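Local structure of chitinase (Jonesia denitrificans, 5VG0) at residues Q101-T104 with S105-H108; A12-S16 with G17-F21. The protein probably degrades chitin, the part described here being its lytic polysaccharide monooxygenase domain, which binds copper and, at that metal, peroxide. All blocks are in the same frame, centred on the assembly; numbering follows the deposited sequence. Where two conformers were deposited one is given.

Both contacts illustrate how a loop is joined to a regular element within a few residues, one at the start of a strand and the other at the end of a helix. Contact 1 (101-108) enters strand 105-110, an outer strand of a three-stranded antiparallel sheet; contact 2 (12-21) ends helix 10-15, which follows strand 2-6, the other outer strand. Their centres are 24 Å apart, and their nearest atoms, about 13 Å apart, do not touch. Contact 1 is nearer the copper site: the Pro102 side chain lies about 6 Å from that of the copper ligand His78 and about 10 Å from the metal. Contact 2 lies far from the copper and carries disulfide residue Cys14.

Contact 1 (Q101-T104 with S105-H108)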
loop_
_atom_site.group_PDB
_atom_site.type_symbol
_atom_site.label_atom_id
_atom_site.label_comp_id
_atom_site.label_asym_id
_atom_site.label_seq_id
_atom_site.Cartn_x
_atom_site.Cartn_y
_atom_site.Cartn_z
ATOM N N GLN A 101 11.014 -13.201 -8.312
ATOM C CA GLN A 101 9.891 -13.486 -7.435
ATOM C C GLN A 101 10.242 -13.089 -6.004
ATOM O O GLN A 101 11.299 -13.481 -5.496
ATOM C CB GLN A 101 9.611 -14.983 -7.496
ATOM C CG GLN A 101 8.554 -15.527 -6.558
ATOM C CD GLN A 101 8.287 -17.006 -6.819
ATOM O OE1 GLN A 101 8.344 -17.468 -7.969
ATOM N NE2 GLN A 101 8.024 -17.758 -5.757
ATOM N N PRO A 102 9.391 -12.336 -5.325
ATOM C CA PRO A 102 9.642 -11.995 -3.935
ATOM C C PRO A 102 9.164 -13.097 -3.012
ATOM O O PRO A 102 8.334 -13.929 -3.401
ATOM C CB PRO A 102 8.788 -10.736 -3.743
ATOM C CG PRO A 102 7.637 -10.966 -4.629
ATOM C CD PRO A 102 8.187 -11.670 -5.842
ATOM N N PRO A 103 9.631 -13.105 -1.771
ATOM C CA PRO A 103 9.012 -13.954 -0.757
ATOM C C PRO A 103 7.595 -13.482 -0.472
ATOM O O PRO A 103 7.250 -12.327 -0.693
ATOM C CB PRO A 103 9.915 -13.761 0.465
ATOM C CG PRO A 103 10.573 -12.454 0.242
ATOM C CD PRO A 103 10.664 -12.218 -1.215
ATOM N N THR A 104 6.768 -14.402 0.028
ATOM C CA THR A 104 5.383 -14.053 0.343
ATOM C C THR A 104 5.248 -13.243 1.625
ATOM O O THR A 104 4.205 -12.624 1.843
ATOM C CB THR A 104 4.496 -15.292 0.390
ATOM O OG1 THR A 104 5.079 -16.250 1.274
ATOM C CG2 THR A 104 4.318 -15.904 -1.004
ATOM N N SER A 105 6.274 -13.217 2.467
ATOM C CA SER A 105 6.363 -12.269 3.566
ATOM C C SER A 105 7.599 -11.427 3.308
ATOM O O SER A 105 8.704 -11.961 3.252
ATOM C CB SER A 105 6.495 -12.995 4.894
ATOM O OG SER A 105 6.578 -12.043 5.936
ATOM N N LEU A 106 7.408 -10.129 3.112
ATOM C CA LEU A 106 8.469 -9.231 2.666
ATOM C C LEU A 106 8.456 -7.990 3.533
ATOM O O LEU A 106 7.402 -7.382 3.717
ATOM C CB LEU A 106 8.216 -8.837 1.205
ATOM C CG LEU A 106 9.167 -7.848 0.568
ATOM C CD1 LEU A 106 10.586 -8.381 0.511
ATOM C CD2 LEU A 106 8.672 -7.533 -0.819
ATOM N N THR A 107 9.621 -7.608 4.048
ATOM C CA THR A 107 9.755 -6.405 4.852
ATOM C C THR A 107 10.758 -5.466 4.202
ATOM O O THR A 107 11.857 -5.883 3.836
ATOM C CB THR A 107 10.146 -6.757 6.286
ATOM O OG1 THR A 107 9.114 -7.584 6.855
ATOM C CG2 THR A 107 10.327 -5.518 7.128
ATOM N N HIS A 108 10.380 -4.199 4.086
ATOM C CA HIS A 108 11.249 -3.131 3.630
ATOM C C HIS A 108 11.383 -2.094 4.731
ATOM O O HIS A 108 10.418 -1.786 5.417
ATOM C CB HIS A 108 10.635 -2.440 2.428
ATOM C CG HIS A 108 10.681 -3.250 1.180
ATOM N ND1 HIS A 108 9.690 -3.196 0.230
ATOM C CD2 HIS A 108 11.606 -4.112 0.710
ATOM C CE1 HIS A 108 9.999 -3.992 -0.769
ATOM N NE2 HIS A 108 11.155 -4.562 -0.504
#
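The turn by which a loop enters edge strand 105-110 of the three-stranded antiparallel sheet is filled by two prolines, Pro102 and Pro103, meeting Leu106. Each ring takes one methyl branch of the leucine. Pro103 CG reaches Leu106 CD1 at 4.1 Å, the two side chains slanting across each other, while Pro102 CB lies 4.3 Å from Leu106 CD2. The leucine is set for this by its first torsion, which puts CG anti to the backbone N (chi1 177°) and directs the forked end back beneath the turn. Pro103 is also folded over the start of the strand, its CB 3.5 Å from Ser105 O. On its other side Leu106 rests on the imidazole of His108, two residues along: CG stands 3.9 Å above one ring face, displaced toward the rim. That ring is fixed in turn by a hydrogen bond between ND1 and Tyr85 OH, a stack with Phe95 and an edge-to-face meeting with Trp83, which Pro102 and Leu106 also touch. The loop carrying Pro102 passes close to copper ligand His78. Backbone bonds between Thr104 and Leu74 and between Leu106 and Trp72 tie the turn and the strand to neighbouring strand 68-74. With proline nitrogens that carry no hydrogen and only carbon meeting carbon between the side chains, the local grip of the turn is apolar, and its polar fastening comes from the adjacent strand.

Contact 2 (A12-S16 with G17-F21); sequences ALCAS and GETSF
Cys14 O is gripped twice, by a water that donates to it at 2.7 Å and by Gly17 N at 3.2 Å. The glycine nitrogen comes from well above the carbonyl plane, 65° out of it, and so misses the oxygen's lone pairs, although its N-H points fairly straight at the oxygen. The other bond closing helix 10-15 runs from Glu18 N to Leu13 O at 2.9 Å and lies in the carbonyl plane, though somewhat bent at the hydrogen. Together with the positive phi of Gly17 (72°), a left-handed conformation that glycine adopts readily, these bonds make a Schellman motif. The side-chain contact that often accompanies it is made here by the aliphatic base of Glu18: Leu13 CD2 meets Glu18 CB at 3.8 Å, the side chains crossing at about a right angle. The glutamate then bends away from the leucine, CG passing beside Ser16 CB.

Thr19 lies back against the helix end. Its OG1 sits between the backbone N and the carbonyl carbon (chi1 59°), which leaves the methyl CG2 to face Leu13 CB, 4.0 Å away, and the sulfur of Cys14, which is disulfide-bonded to Cys23. Thr19 OG1 donates to Phe21 O at 2.9 Å and receives the water's second proton. Thr19 CB lies over one face of the Phe21 ring, toward its rim.

The carbonyls of Leu13 and Cys14, in the last helical turn, are thus satisfied by backbone N-H groups, the latter also by water, while the disulfide holds the same turn covalently to the loop beyond.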
loop_
_atom_site.group_PDB
_atom_site.type_symbol
_atom_site.label_atom_id
_atom_site.label_comp_id
_atom_site.label_asym_id
_atom_site.label_seq_id
_atom_site.Cartn_x
_atom_site.Cartn_y
_atom_site.Cartn_z
ATOM N N ALA A 12 -6.135 -3.095 4.496
ATOM C CA ALA A 12 -5.954 -3.959 5.663
ATOM C C ALA A 12 -6.907 -3.597 6.790
ATOM O O ALA A 12 -7.462 -4.480 7.455
ATOM C CB ALA A 12 -4.522 -3.859 6.176
ATOM N N LEU A 13 -7.110 -2.305 7.020
ATOM C CA LEU A 13 -7.995 -1.860 8.090
ATOM C C LEU A 13 -9.432 -2.230 7.788
ATOM O O LEU A 13 -10.181 -2.632 8.686
ATOM C CB LEU A 13 -7.835 -0.360 8.289
ATOM C CG LEU A 13 -6.466 0.041 8.845
ATOM C CD1 LEU A 13 -6.227 1.524 8.656
ATOM C CD2 LEU A 13 -6.313 -0.328 10.282
ATOM N N CYS A 14 -9.839 -2.113 6.532
ATOM C CA CYS A 14 -11.161 -2.571 6.138
ATOM C C CYS A 14 -11.309 -4.071 6.417
ATOM O O CYS A 14 -12.307 -4.514 6.994
ATOM C CB CYS A 14 -11.401 -2.284 4.652
ATOM S SG CYS A 14 -11.591 -0.541 4.260
ATOM N N ALA A 15 -10.332 -4.867 5.984
ATOM C CA ALA A 15 -10.425 -6.320 6.078
ATOM C C ALA A 15 -10.367 -6.800 7.521
ATOM O O ALA A 15 -10.882 -7.875 7.835
ATOM C CB ALA A 15 -9.317 -6.956 5.241
ATOM N N SER A 16 -9.727 -6.058 8.400
ATOM C CA SER A 16 -9.606 -6.413 9.804
ATOM C C SER A 16 -10.769 -5.907 10.641
ATOM O O SER A 16 -10.797 -6.153 11.850
ATOM C CB SER A 16 -8.302 -5.849 10.371
ATOM O OG SER A 16 -7.186 -6.429 9.727
ATOM N N GLY A 17 -11.719 -5.196 10.044
ATOM C CA GLY A 17 -12.837 -4.649 10.787
ATOM C C GLY A 17 -12.466 -3.487 11.672
ATOM O O GLY A 17 -13.168 -3.201 12.638
ATOM N N GLU A 18 -11.373 -2.802 11.363
ATOM C CA GLU A 18 -10.892 -1.705 12.187
ATOM C C GLU A 18 -11.487 -0.359 11.793
ATOM O O GLU A 18 -11.437 0.581 12.592
ATOM C CB GLU A 18 -9.362 -1.655 12.148
ATOM C CG GLU A 18 -8.700 -2.908 12.696
ATOM C CD GLU A 18 -8.613 -2.910 14.199
ATOM O OE1 GLU A 18 -8.780 -1.829 14.807
ATOM O OE2 GLU A 18 -8.385 -3.993 14.783
ATOM N N THR A 19 -12.100 -0.251 10.629
ATOM C CA THR A 19 -12.784 0.980 10.273
ATOM C C THR A 19 -14.169 1.003 10.902
ATOM O O THR A 19 -14.762 -0.035 11.183
ATOM C CB THR A 19 -12.918 1.097 8.757
ATOM O OG1 THR A 19 -13.647 -0.020 8.251
ATOM C CG2 THR A 19 -11.549 1.150 8.097
ATOM N N SER A 20 -14.678 2.202 11.102
ATOM C CA SER A 20 -16.007 2.419 11.659
ATOM C C SER A 20 -17.075 2.568 10.589
ATOM O O SER A 20 -18.224 2.877 10.900
ATOM C CB SER A 20 -15.982 3.690 12.495
ATOM O OG SER A 20 -15.554 4.755 11.678
ATOM N N PHE A 21 -16.712 2.396 9.344
ATOM C CA PHE A 21 -17.602 2.484 8.211
ATOM C C PHE A 21 -17.410 1.234 7.369
ATOM O O PHE A 21 -16.365 0.578 7.416
ATOM C CB PHE A 21 -17.301 3.750 7.395
ATOM C CG PHE A 21 -15.838 3.920 7.064
ATOM C CD1 PHE A 21 -14.988 4.594 7.918
ATOM C CD2 PHE A 21 -15.311 3.379 5.902
ATOM C CE1 PHE A 21 -13.644 4.719 7.625
ATOM C CE2 PHE A 21 -13.967 3.513 5.602
ATOM C CZ PHE A 21 -13.144 4.171 6.467
HETATM O O HOH W 1 -14.277 -3.048 8.217
#